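Local coordinates for protein amidohydrolase (Pseudomonas aeruginosa, PDB 2I5G) that probably works as a metal-dependent dipeptidase of the M19 (membrane dipeptidase) family, cleaving dipeptides, at residues S42-F47 against C119-N124; A49-I54 against E106-L111; M154-H159 against P175-H180. The protein carries 2 engineered substitutions. All blocks are in the same frame, centred on the assembly; numbering follows the deposited sequence.

Interaction 1 of 3, residues S42-F47 against C119-N124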
ATOM      1  N   SER A  42      -4.884  16.780   0.690  1.00 10.64           N
ATOM      2  CA  SER A  42      -4.985  15.332   0.561  1.00  9.87           C
ATOM      3  C   SER A  42      -4.527  14.604   1.822  1.00 11.01           C
ATOM      4  O   SER A  42      -3.526  14.983   2.439  1.00  9.04           O
ATOM      5  CB  SER A  42      -4.134  14.869  -0.636  1.00  9.65           C
ATOM      6  OG  SER A  42      -4.037  13.458  -0.727  1.00  7.85           O
ATOM      7  N   VAL A  43      -5.267  13.561   2.200  1.00 19.07           N
ATOM      8  CA  VAL A  43      -4.920  12.750   3.367  1.00 21.02           C
ATOM      9  C   VAL A  43      -5.171  11.258   3.117  1.00 22.16           C
ATOM     10  O   VAL A  43      -4.281  10.439   3.329  1.00 24.61           O
ATOM     11  CB  VAL A  43      -5.657  13.246   4.661  1.00  5.06           C
ATOM     12  CG1 VAL A  43      -6.978  13.820   4.307  1.00  6.00           C
ATOM     13  CG2 VAL A  43      -5.822  12.111   5.665  1.00  3.64           C
ATOM     14  N   TRP A  44      -6.366  10.901   2.658  1.00 12.92           N
ATOM     15  CA  TRP A  44      -6.678   9.501   2.368  1.00 13.50           C
ATOM     16  C   TRP A  44      -6.863   9.295   0.860  1.00 15.45           C
ATOM     17  O   TRP A  44      -6.725   8.179   0.356  1.00 17.33           O
ATOM     18  CB  TRP A  44      -7.964   9.064   3.088  1.00  5.98           C
ATOM     19  CG  TRP A  44      -7.858   8.845   4.588  1.00  6.80           C
ATOM     20  CD1 TRP A  44      -8.681   9.367   5.546  1.00  6.72           C
ATOM     21  CD2 TRP A  44      -6.922   8.007   5.285  1.00  7.95           C
ATOM     22  NE1 TRP A  44      -8.322   8.908   6.789  1.00  5.62           N
ATOM     23  CE2 TRP A  44      -7.246   8.072   6.661  1.00  7.61           C
ATOM     24  CE3 TRP A  44      -5.841   7.207   4.882  1.00 10.35           C
ATOM     25  CZ2 TRP A  44      -6.529   7.368   7.637  1.00  8.07           C
ATOM     26  CZ3 TRP A  44      -5.129   6.507   5.852  1.00  8.36           C
ATOM     27  CH2 TRP A  44      -5.479   6.594   7.215  1.00  9.90           C
ATOM     28  N   GLU A  45      -7.159  10.380   0.148  1.00 12.64           N
ATOM     29  CA  GLU A  45      -7.405  10.341  -1.296  1.00 13.60           C
ATOM     30  C   GLU A  45      -6.312   9.810  -2.228  1.00 13.27           C
ATOM     31  O   GLU A  45      -5.119   9.952  -1.964  1.00 12.74           O
ATOM     32  CB  GLU A  45      -7.832  11.732  -1.780  1.00 31.43           C
ATOM     33  CG  GLU A  45      -7.292  12.886  -0.954  1.00 33.37           C
ATOM     34  CD  GLU A  45      -8.252  13.327   0.135  1.00 33.14           C
ATOM     35  OE1 GLU A  45      -9.352  13.820  -0.197  1.00 32.56           O
ATOM     36  OE2 GLU A  45      -7.908  13.182   1.324  1.00 35.44           O
ATOM     37  N   GLY A  46      -6.746   9.198  -3.329  1.00 23.98           N
ATOM     38  CA  GLY A  46      -5.819   8.663  -4.311  1.00 22.74           C
ATOM     39  C   GLY A  46      -5.429   9.759  -5.286  1.00 22.93           C
ATOM     40  O   GLY A  46      -5.633  10.939  -4.994  1.00 24.49           O
ATOM     41  N   PHE A  47      -4.890   9.384  -6.445  1.00 16.45           N
ATOM     42  CA  PHE A  47      -4.466  10.365  -7.451  1.00 15.75           C
ATOM     43  C   PHE A  47      -5.556  11.351  -7.885  1.00 14.70           C
ATOM     44  O   PHE A  47      -5.563  12.504  -7.457  1.00 15.78           O
ATOM     45  CB  PHE A  47      -3.915   9.657  -8.696  1.00 13.70           C
ATOM     46  CG  PHE A  47      -3.481  10.601  -9.785  1.00 11.90           C
ATOM     47  CD1 PHE A  47      -2.358  11.408  -9.620  1.00 11.70           C
ATOM     48  CD2 PHE A  47      -4.213  10.711 -10.963  1.00 10.75           C
ATOM     49  CE1 PHE A  47      -1.972  12.312 -10.607  1.00 10.07           C
ATOM     50  CE2 PHE A  47      -3.837  11.611 -11.955  1.00 10.29           C
ATOM     51  CZ  PHE A  47      -2.713  12.414 -11.775  1.00 11.49           C
ATOM     52  N   CYS A 119       3.550   8.890   5.008  1.00 19.12           N
ATOM     53  CA  CYS A 119       2.435   8.014   5.318  1.00 17.56           C
ATOM     54  C   CYS A 119       1.450   8.728   6.218  1.00 17.80           C
ATOM     55  O   CYS A 119       1.722   9.835   6.691  1.00 16.55           O
ATOM     56  CB  CYS A 119       2.942   6.762   6.033  1.00 12.65           C
ATOM     57  SG  CYS A 119       4.314   5.916   5.201  1.00 15.23           S
ATOM     58  N   TYR A 120       0.308   8.088   6.460  1.00 18.08           N
ATOM     59  CA  TYR A 120      -0.710   8.656   7.328  1.00 16.96           C
ATOM     60  C   TYR A 120      -1.319   7.615   8.261  1.00 16.69           C
ATOM     61  O   TYR A 120      -2.256   6.911   7.890  1.00 17.95           O
ATOM     62  CB  TYR A 120      -1.829   9.304   6.510  1.00 13.28           C
ATOM     63  CG  TYR A 120      -2.718  10.183   7.360  1.00 14.51           C
ATOM     64  CD1 TYR A 120      -2.284  11.449   7.774  1.00 13.64           C
ATOM     65  CD2 TYR A 120      -3.955   9.729   7.814  1.00 12.41           C
ATOM     66  CE1 TYR A 120      -3.055  12.237   8.622  1.00 13.11           C
ATOM     67  CE2 TYR A 120      -4.735  10.506   8.666  1.00 13.77           C
ATOM     68  CZ  TYR A 120      -4.280  11.760   9.068  1.00 14.56           C
ATOM     69  OH  TYR A 120      -5.038  12.534   9.928  1.00 15.88           O
ATOM     70  N   ASN A 121      -0.767   7.518   9.467  1.00 14.93           N
ATOM     71  CA  ASN A 121      -1.251   6.601  10.500  1.00 15.25           C
ATOM     72  C   ASN A 121      -1.079   5.106  10.262  1.00 14.18           C
ATOM     73  O   ASN A 121      -0.627   4.389  11.154  1.00 15.39           O
ATOM     74  CB  ASN A 121      -2.731   6.870  10.794  1.00 10.83           C
ATOM     75  CG  ASN A 121      -3.005   8.323  11.112  1.00 13.12           C
ATOM     76  OD1 ASN A 121      -2.076   9.120  11.305  1.00 11.44           O
ATOM     77  ND2 ASN A 121      -4.290   8.683  11.177  1.00 13.00           N
ATOM     78  N   THR A 122      -1.446   4.630   9.075  1.00 13.14           N
ATOM     79  CA  THR A 122      -1.352   3.206   8.767  1.00 13.44           C
ATOM     80  C   THR A 122      -0.427   2.866   7.596  1.00 15.66           C
ATOM     81  O   THR A 122       0.185   3.750   6.998  1.00 16.22           O
ATOM     82  CB  THR A 122      -2.743   2.633   8.483  1.00  4.67           C
ATOM     83  OG1 THR A 122      -3.432   3.503   7.580  1.00  2.13           O
ATOM     84  CG2 THR A 122      -3.542   2.509   9.769  1.00  3.64           C
ATOM     85  N   GLN A 123      -0.336   1.582   7.264  1.00 18.00           N
ATOM     86  CA  GLN A 123       0.538   1.141   6.181  1.00 19.76           C
ATOM     87  C   GLN A 123       0.193   1.706   4.802  1.00 20.29           C
ATOM     88  O   GLN A 123      -0.964   1.732   4.386  1.00 21.14           O
ATOM     89  CB  GLN A 123       0.580  -0.387   6.125  1.00 17.94           C
ATOM     90  CG  GLN A 123       1.559  -0.947   5.110  1.00 17.89           C
ATOM     91  CD  GLN A 123       1.839  -2.424   5.331  1.00 18.34           C
ATOM     92  OE1 GLN A 123       2.400  -2.813   6.358  1.00 18.90           O
ATOM     93  NE2 GLN A 123       1.447  -3.256   4.369  1.00 17.70           N
ATOM     94  N   ASN A 124       1.241   2.141   4.107  1.00 31.63           N
ATOM     95  CA  ASN A 124       1.181   2.744   2.774  1.00 31.16           C
ATOM     96  C   ASN A 124       1.806   1.768   1.785  1.00 30.58           C
ATOM     97  O   ASN A 124       1.959   0.584   2.079  1.00 31.27           O
ATOM     98  CB  ASN A 124       2.032   4.018   2.778  1.00 19.09           C
ATOM     99  CG  ASN A 124       1.292   5.215   2.271  1.00 20.80           C
ATOM    100  OD1 ASN A 124       1.802   6.337   2.304  1.00 21.03           O
ATOM    101  ND2 ASN A 124       0.074   4.992   1.795  1.00 22.83           N
TER

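Interaction 2 of 3, residues A49-I54 against E106-L111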
ATOM      1  N   ALA A  49      -8.611  11.886  -7.024  1.00 15.23           N
ATOM      2  CA  ALA A  49      -9.356  12.595  -5.985  1.00 16.12           C
ATOM      3  C   ALA A  49      -8.496  13.735  -5.438  1.00 16.23           C
ATOM      4  O   ALA A  49      -9.013  14.789  -5.077  1.00 17.16           O
ATOM      5  CB  ALA A  49      -9.774  11.636  -4.855  1.00  4.06           C
ATOM      6  N   THR A  50      -7.182  13.522  -5.384  1.00 10.67           N
ATOM      7  CA  THR A  50      -6.275  14.557  -4.900  1.00  9.70           C
ATOM      8  C   THR A  50      -6.233  15.691  -5.924  1.00  9.79           C
ATOM      9  O   THR A  50      -6.260  16.873  -5.565  1.00  9.66           O
ATOM     10  CB  THR A  50      -4.839  13.999  -4.675  1.00 13.47           C
ATOM     11  OG1 THR A  50      -4.847  13.090  -3.564  1.00 10.08           O
ATOM     12  CG2 THR A  50      -3.854  15.133  -4.400  1.00 10.90           C
ATOM     13  N   VAL A  51      -6.165  15.323  -7.201  1.00  9.66           N
ATOM     14  CA  VAL A  51      -6.141  16.306  -8.279  1.00  9.18           C
ATOM     15  C   VAL A  51      -7.382  17.190  -8.165  1.00  9.35           C
ATOM     16  O   VAL A  51      -7.318  18.400  -8.367  1.00 10.06           O
ATOM     17  CB  VAL A  51      -6.129  15.609  -9.668  1.00  4.00           C
ATOM     18  CG1 VAL A  51      -6.303  16.628 -10.780  1.00  1.14           C
ATOM     19  CG2 VAL A  51      -4.826  14.855  -9.850  1.00  3.94           C
ATOM     20  N   ASN A  52      -8.511  16.579  -7.828  1.00  6.02           N
ATOM     21  CA  ASN A  52      -9.758  17.322  -7.689  1.00  8.05           C
ATOM     22  C   ASN A  52      -9.673  18.382  -6.599  1.00  7.38           C
ATOM     23  O   ASN A  52     -10.179  19.500  -6.760  1.00  6.10           O
ATOM     24  CB  ASN A  52     -10.908  16.365  -7.384  1.00 17.90           C
ATOM     25  CG  ASN A  52     -11.358  15.593  -8.605  1.00 21.35           C
ATOM     26  OD1 ASN A  52     -12.127  14.636  -8.499  1.00 24.96           O
ATOM     27  ND2 ASN A  52     -10.891  16.011  -9.776  1.00 21.21           N
ATOM     28  N   ASN A  53      -9.040  18.025  -5.487  1.00  4.37           N
ATOM     29  CA  ASN A  53      -8.890  18.956  -4.383  1.00  4.46           C
ATOM     30  C   ASN A  53      -8.038  20.135  -4.828  1.00  5.45           C
ATOM     31  O   ASN A  53      -8.250  21.268  -4.394  1.00  5.54           O
ATOM     32  CB  ASN A  53      -8.230  18.272  -3.187  1.00  8.41           C
ATOM     33  CG  ASN A  53      -9.120  17.229  -2.548  1.00 10.11           C
ATOM     34  OD1 ASN A  53     -10.343  17.327  -2.609  1.00 12.14           O
ATOM     35  ND2 ASN A  53      -8.511  16.233  -1.911  1.00  9.60           N
ATOM     36  N   ILE A  54      -7.070  19.862  -5.697  1.00  7.93           N
ATOM     37  CA  ILE A  54      -6.189  20.904  -6.192  1.00  8.38           C
ATOM     38  C   ILE A  54      -6.962  21.833  -7.130  1.00 10.33           C
ATOM     39  O   ILE A  54      -6.784  23.057  -7.101  1.00  9.20           O
ATOM     40  CB  ILE A  54      -4.963  20.284  -6.907  1.00 13.03           C
ATOM     41  CG1 ILE A  54      -4.109  19.535  -5.879  1.00 12.07           C
ATOM     42  CG2 ILE A  54      -4.144  21.363  -7.599  1.00 12.24           C
ATOM     43  CD1 ILE A  54      -2.832  18.942  -6.436  1.00 10.81           C
ATOM     44  N   GLU A 106       6.563  14.056  -9.976  1.00 13.40           N
ATOM     45  CA  GLU A 106       6.850  15.220 -10.803  1.00 15.87           C
ATOM     46  C   GLU A 106       5.569  15.933 -11.254  1.00 16.03           C
ATOM     47  O   GLU A 106       5.559  17.152 -11.428  1.00 17.88           O
ATOM     48  CB  GLU A 106       7.666  14.792 -12.020  1.00 33.99           C
ATOM     49  CG  GLU A 106       7.935  15.889 -13.028  1.00 40.41           C
ATOM     50  CD  GLU A 106       8.896  15.439 -14.109  1.00 44.17           C
ATOM     51  OE1 GLU A 106       8.647  14.378 -14.728  1.00 46.42           O
ATOM     52  OE2 GLU A 106       9.902  16.143 -14.338  1.00 45.45           O
ATOM     53  N   VAL A 107       4.494  15.170 -11.440  1.00 14.47           N
ATOM     54  CA  VAL A 107       3.211  15.718 -11.872  1.00 12.45           C
ATOM     55  C   VAL A 107       2.635  16.669 -10.834  1.00 12.40           C
ATOM     56  O   VAL A 107       2.207  17.779 -11.163  1.00 13.00           O
ATOM     57  CB  VAL A 107       2.157  14.602 -12.114  1.00  9.06           C
ATOM     58  CG1 VAL A 107       0.811  15.229 -12.453  1.00  5.97           C
ATOM     59  CG2 VAL A 107       2.605  13.681 -13.235  1.00  6.05           C
ATOM     60  N   PHE A 108       2.609  16.230  -9.581  1.00 10.67           N
ATOM     61  CA  PHE A 108       2.056  17.062  -8.518  1.00 10.17           C
ATOM     62  C   PHE A 108       2.922  18.277  -8.266  1.00 10.43           C
ATOM     63  O   PHE A 108       2.418  19.362  -7.967  1.00 10.68           O
ATOM     64  CB  PHE A 108       1.879  16.243  -7.238  1.00  5.75           C
ATOM     65  CG  PHE A 108       0.659  15.370  -7.253  1.00  4.12           C
ATOM     66  CD1 PHE A 108      -0.607  15.932  -7.418  1.00  4.39           C
ATOM     67  CD2 PHE A 108       0.769  13.989  -7.112  1.00  1.66           C
ATOM     68  CE1 PHE A 108      -1.747  15.130  -7.441  1.00  3.49           C
ATOM     69  CE2 PHE A 108      -0.362  13.176  -7.135  1.00  1.14           C
ATOM     70  CZ  PHE A 108      -1.626  13.748  -7.300  1.00  1.70           C
ATOM     71  N   LYS A 109       4.230  18.092  -8.388  1.00 10.99           N
ATOM     72  CA  LYS A 109       5.153  19.192  -8.205  1.00 10.31           C
ATOM     73  C   LYS A 109       4.790  20.254  -9.233  1.00 11.36           C
ATOM     74  O   LYS A 109       4.770  21.442  -8.916  1.00 13.90           O
ATOM     75  CB  LYS A 109       6.590  18.721  -8.422  1.00  4.03           C
ATOM     76  CG  LYS A 109       7.620  19.836  -8.424  1.00  3.42           C
ATOM     77  CD  LYS A 109       7.716  20.555  -7.094  1.00  1.14           C
ATOM     78  CE  LYS A 109       8.678  21.730  -7.221  1.00  1.14           C
ATOM     79  NZ  LYS A 109       8.873  22.453  -5.941  1.00  1.14           N
ATOM     80  N   GLN A 110       4.499  19.824 -10.464  1.00  6.07           N
ATOM     81  CA  GLN A 110       4.114  20.751 -11.531  1.00  5.13           C
ATOM     82  C   GLN A 110       2.776  21.421 -11.229  1.00  4.81           C
ATOM     83  O   GLN A 110       2.443  22.451 -11.816  1.00  6.15           O
ATOM     84  CB  GLN A 110       4.009  20.034 -12.878  1.00  4.65           C
ATOM     85  CG  GLN A 110       5.327  19.535 -13.450  1.00  6.99           C
ATOM     86  CD  GLN A 110       5.228  19.186 -14.928  1.00 10.08           C
ATOM     87  OE1 GLN A 110       4.139  19.154 -15.503  1.00 11.64           O
ATOM     88  NE2 GLN A 110       6.371  18.920 -15.549  1.00 13.32           N
ATOM     89  N   LEU A 111       2.007  20.829 -10.320  1.00  5.25           N
ATOM     90  CA  LEU A 111       0.713  21.383  -9.948  1.00  5.12           C
ATOM     91  C   LEU A 111       0.780  22.238  -8.686  1.00  4.79           C
ATOM     92  O   LEU A 111      -0.241  22.665  -8.163  1.00  5.12           O
ATOM     93  CB  LEU A 111      -0.306  20.256  -9.778  1.00  4.35           C
ATOM     94  CG  LEU A 111      -0.579  19.500 -11.084  1.00  5.63           C
ATOM     95  CD1 LEU A 111      -1.432  18.276 -10.807  1.00  4.45           C
ATOM     96  CD2 LEU A 111      -1.269  20.437 -12.081  1.00  4.69           C
TER

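Interaction 3 of 3, residues M154-H159 against P175-H180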
HETATM    1  N   MSE A 154       9.592  18.331  -0.402  1.00 14.36           N
HETATM    2  CA  MSE A 154      10.070  17.981   0.923  1.00 17.32           C
HETATM    3  C   MSE A 154       9.337  16.812   1.566  1.00 16.80           C
HETATM    4  O   MSE A 154       8.109  16.708   1.481  1.00 17.24           O
HETATM    5  CB  MSE A 154       9.987  19.206   1.826  1.00 29.17           C
HETATM    6  CG  MSE A 154      10.399  18.943   3.254  1.00 34.79           C
HETATM    7 SE   MSE A 154      10.711  20.584   4.216  1.00 42.97          SE
HETATM    8  CE  MSE A 154      12.097  19.940   5.402  1.00 36.38           C
ATOM      9  N   CYS A 155      10.108  15.939   2.212  1.00 12.54           N
ATOM     10  CA  CYS A 155       9.580  14.762   2.898  1.00 11.67           C
ATOM     11  C   CYS A 155       9.112  15.134   4.299  1.00 11.23           C
ATOM     12  O   CYS A 155       9.864  15.722   5.081  1.00 12.19           O
ATOM     13  CB  CYS A 155      10.656  13.684   3.003  1.00 16.75           C
ATOM     14  SG  CYS A 155      11.251  13.027   1.425  1.00 21.95           S
ATOM     15  N   ASP A 156       7.868  14.789   4.610  1.00  6.21           N
ATOM     16  CA  ASP A 156       7.282  15.081   5.912  1.00  5.60           C
ATOM     17  C   ASP A 156       7.052  13.753   6.628  1.00  4.67           C
ATOM     18  O   ASP A 156       6.694  12.751   5.994  1.00  3.67           O
ATOM     19  CB  ASP A 156       5.965  15.848   5.727  1.00 29.99           C
ATOM     20  CG  ASP A 156       5.321  16.245   7.046  1.00 32.33           C
ATOM     21  OD1 ASP A 156       6.053  16.676   7.965  1.00 33.05           O
ATOM     22  OD2 ASP A 156       4.081  16.142   7.156  1.00 31.79           O
ATOM     23  N   LEU A 157       7.259  13.745   7.947  1.00 16.21           N
ATOM     24  CA  LEU A 157       7.121  12.521   8.726  1.00 16.37           C
ATOM     25  C   LEU A 157       6.322  12.628  10.016  1.00 17.81           C
ATOM     26  O   LEU A 157       6.382  11.728  10.855  1.00 21.61           O
ATOM     27  CB  LEU A 157       8.507  11.979   9.059  1.00  7.12           C
ATOM     28  CG  LEU A 157       9.458  11.732   7.888  1.00  6.63           C
ATOM     29  CD1 LEU A 157      10.864  11.584   8.428  1.00  4.38           C
ATOM     30  CD2 LEU A 157       9.034  10.500   7.096  1.00  4.54           C
ATOM     31  N   SER A 158       5.567  13.705  10.184  1.00 17.10           N
ATOM     32  CA  SER A 158       4.777  13.875  11.406  1.00 16.25           C
ATOM     33  C   SER A 158       3.913  12.662  11.777  1.00 15.35           C
ATOM     34  O   SER A 158       3.881  12.251  12.936  1.00 15.96           O
ATOM     35  CB  SER A 158       3.880  15.117  11.296  1.00  8.41           C
ATOM     36  OG  SER A 158       4.653  16.305  11.270  1.00  6.92           O
ATOM     37  N   HIS A 159       3.221  12.096  10.792  1.00 13.78           N
ATOM     38  CA  HIS A 159       2.332  10.956  11.024  1.00 13.92           C
ATOM     39  C   HIS A 159       2.960   9.595  10.694  1.00 13.52           C
ATOM     40  O   HIS A 159       2.299   8.559  10.795  1.00 14.11           O
ATOM     41  CB  HIS A 159       1.034  11.146  10.218  1.00 15.00           C
ATOM     42  CG  HIS A 159       0.206  12.319  10.660  1.00 15.13           C
ATOM     43  ND1 HIS A 159      -0.795  12.212  11.602  1.00 14.02           N
ATOM     44  CD2 HIS A 159       0.234  13.624  10.291  1.00 15.02           C
ATOM     45  CE1 HIS A 159      -1.351  13.397  11.791  1.00 15.15           C
ATOM     46  NE2 HIS A 159      -0.744  14.270  11.008  1.00 16.39           N
ATOM     47  N   PRO A 175      17.036  17.843   3.550  1.00 11.87           N
ATOM     48  CA  PRO A 175      16.389  17.866   4.860  1.00 11.67           C
ATOM     49  C   PRO A 175      14.936  17.404   4.808  1.00 11.63           C
ATOM     50  O   PRO A 175      14.215  17.705   3.858  1.00 12.91           O
ATOM     51  CB  PRO A 175      16.507  19.330   5.271  1.00 10.89           C
ATOM     52  CG  PRO A 175      17.780  19.757   4.618  1.00 10.77           C
ATOM     53  CD  PRO A 175      17.661  19.143   3.251  1.00 12.14           C
ATOM     54  N   VAL A 176      14.516  16.651   5.818  1.00 14.36           N
ATOM     55  CA  VAL A 176      13.131  16.202   5.908  1.00 14.69           C
ATOM     56  C   VAL A 176      12.546  16.911   7.129  1.00 14.88           C
ATOM     57  O   VAL A 176      13.257  17.645   7.823  1.00 14.68           O
ATOM     58  CB  VAL A 176      13.025  14.679   6.080  1.00 13.31           C
ATOM     59  CG1 VAL A 176      13.610  13.983   4.850  1.00 13.19           C
ATOM     60  CG2 VAL A 176      13.741  14.247   7.339  1.00 14.02           C
ATOM     61  N   CYS A 177      11.269  16.702   7.413  1.00 22.07           N
ATOM     62  CA  CYS A 177      10.688  17.406   8.545  1.00 23.14           C
ATOM     63  C   CYS A 177       9.522  16.709   9.215  1.00 24.94           C
ATOM     64  O   CYS A 177       8.960  15.747   8.689  1.00 23.64           O
ATOM     65  CB  CYS A 177      10.199  18.776   8.084  1.00 18.08           C
ATOM     66  SG  CYS A 177       8.784  18.662   6.921  1.00 19.31           S
ATOM     67  N   TYR A 178       9.192  17.218  10.399  1.00 31.94           N
ATOM     68  CA  TYR A 178       8.043  16.774  11.175  1.00 32.39           C
ATOM     69  C   TYR A 178       7.264  18.084  11.216  1.00 33.33           C
ATOM     70  O   TYR A 178       7.281  18.790  12.224  1.00 36.09           O
ATOM     71  CB  TYR A 178       8.418  16.376  12.604  1.00 19.45           C
ATOM     72  CG  TYR A 178       9.123  15.045  12.759  1.00 19.50           C
ATOM     73  CD1 TYR A 178       8.689  13.914  12.068  1.00 18.94           C
ATOM     74  CD2 TYR A 178      10.205  14.911  13.631  1.00 19.07           C
ATOM     75  CE1 TYR A 178       9.316  12.679  12.241  1.00 17.99           C
ATOM     76  CE2 TYR A 178      10.838  13.686  13.812  1.00 18.86           C
ATOM     77  CZ  TYR A 178      10.388  12.574  13.115  1.00 19.69           C
ATOM     78  OH  TYR A 178      11.012  11.361  13.299  1.00 17.49           O
ATOM     79  N   SER A 179       6.616  18.416  10.099  1.00 16.46           N
ATOM     80  CA  SER A 179       5.850  19.653   9.966  1.00 12.14           C
ATOM     81  C   SER A 179       5.014  20.005  11.185  1.00  9.17           C
ATOM     82  O   SER A 179       4.890  21.178  11.530  1.00  7.55           O
ATOM     83  CB  SER A 179       4.942  19.587   8.731  1.00 13.35           C
ATOM     84  OG  SER A 179       3.960  18.573   8.861  1.00 13.84           O
ATOM     85  N   HIS A 180       4.441  18.999  11.837  1.00  7.57           N
ATOM     86  CA  HIS A 180       3.616  19.247  13.011  1.00  7.63           C
ATOM     87  C   HIS A 180       3.608  18.098  14.017  1.00  8.71           C
ATOM     88  O   HIS A 180       2.986  17.061  13.791  1.00  9.54           O
ATOM     89  CB  HIS A 180       2.175  19.578  12.581  1.00  7.67           C
ATOM     90  CG  HIS A 180       1.493  18.490  11.805  1.00  6.97           C
ATOM     91  ND1 HIS A 180       1.903  18.094  10.550  1.00  7.98           N
ATOM     92  CD2 HIS A 180       0.413  17.727  12.103  1.00  7.53           C
ATOM     93  CE1 HIS A 180       1.105  17.136  10.109  1.00  7.19           C
ATOM     94  NE2 HIS A 180       0.192  16.896  11.031  1.00  7.32           N
TER
HETATM   95  O   HOH W   1      12.827  16.246   1.619  1.00  9.12           O

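Interaction 1 of 3, residues S42-F47 against C119-N124
V43 and W44 bring two different kinds of aromatic contact to Y120. The first is CH-pi: CG2 of V43 lies 3.6 Å from the centroid of the Y120 ring and 13° off its normal, so the methyl sits over the ring centre. The opposite face of that ring carries OD1 of N121. The second is a T-shaped (edge-to-face) pair, with the Y120 and W44 planes at 88°. CD2 of Y120 points at the W44 indole face and comes within 3.5 Å of its CZ2. A chi1 of -166° sets CG of Y120 anti to the backbone N, beside the carbonyl carbon.

Polar atoms border the indole: CH2 of W44 is 3.3 Å from the carbonyl O of Y120, and OG1 of T122 lies at the ring edge, its hydrogen bond going to D265. W44 NE1 is bonded to the carbonyl of W261.

Each loop is also tied internally. E45 OE2 takes V43 N at 2.8 Å and W44 N at 3.1 Å from opposite faces of the carboxylate plane, while T122 N bonds back to Y120 O at 2.7 Å in a gamma turn around N121. With no hydrogen bond crossing the contact, these two loops, which follow strands 36-40 and 113-117 of the barrel and each carry their own hydrogen bonds, are joined by aromatic and van der Waals packing.

Interaction 2 of 3, residues A49-I54 against E106-L111
The F108 ring is met by methyl groups of T50, V51 and I54. Beyond the two segments F92 makes an edge-to-face pair with the same ring, and F47 meets it with the planes at about 60°. The contact joins two neighbouring outer helices of the TIM barrel: helices 47-63 and 103-110 follow strands 36-40 and 86-92, which pair side by side. The axes of the two helical segments, 49-54 and 106-110, run nearly parallel, 11° apart, at a closest approach of 11.9 Å. That spacing is bridged by side chains, chiefly by the phenyl ring.

CE1 of F108 receives two methyl groups, CG2 of T50 at 3.7 Å and CG2 of V51 at 3.9 Å. Both side chains cross the phenylalanine at about a right angle. T50 meets the ring through CG2, while its OG1 is hydrogen-bonded to G46 O and S42 OG. One turn further along, I54 holds CG1 anti to its carbonyl carbon and extends CD1 anti to CA (chi2 -177°), which brings that methyl 3.9 Å from CD1 of F108. No hydrogen bond passes between 49-54 and 106-111. I54 also reaches L111, with its CD1 4.4 Å from CB and its CG2 4.2 Å from the carbonyl O of that leucine.

Interaction 3 of 3, residues M154-H159 against P175-H180
D156 turns its carboxylate toward S179 between the two strands of a beta-alpha-beta unit of the TIM barrel, in which strand 154-156 leads through helix 162-171 to strand 177-181. The backbones meet at a single parallel bridge: C177 N donates to C155 O at 2.9 Å, and L157 N to C177 O at 2.7 Å, so C177 bonds to the residues flanking D156.

A chi1 of -177° puts CG of D156 anti to the backbone N, and OD1 accepts S179 N at 2.8 Å nearly along its C-O axis. Next to it S158 engages H180 twice. Its OG accepts the backbone N of H180 at 2.8 Å in a nearly straight bond (168° at the hydrogen), and its CB lies over one face of the imidazole, offset toward the rim. The two ends of that imidazole have separate partners: ND1 is 2.7 Å from S179 OG and NE2 is 2.8 Å from H159 NE2, both hydrogen bonds whose direction is open. The H159 and H180 rings meet rim to rim with their planes at 56°. Together these bonds limit rotation of H180 at the C-terminal end of the strand, the end where TIM barrels place their active sites.

Apolar contacts involve L157, V176, M154 and C177. CB of L157 touches CE1 of Y178, while L157 and V176 both also touch the crossover helix. Selenomethionine M154 bends at its end to set CE 3.5 Å from CB of C177. At the start of the two segments, one water accepts from C155 N and donates to P175 O, 3.0 Å from that oxygen.

In the fold
From the N terminus, strand 36-40 leads into loop 42-47, whose return partner 119-124 lies beyond strand 113-117; interaction 1 thus closes a long loop. Interaction 2, between helices 47-63 and 103-110, falls wholly within that span. The two touch directly: S42 OG meets T50 OG1, E45 OE1 meets N53 ND2, and F47 packs on F108. Interaction 3 comes afterwards in series and closes a short loop around helix 162-171, linking the strands that the barrel sets side by side. It reaches interaction 1 where H159 packs against Y120 and N121, whereas interactions 2 and 3 stay about 7 Å apart at their nearest atoms.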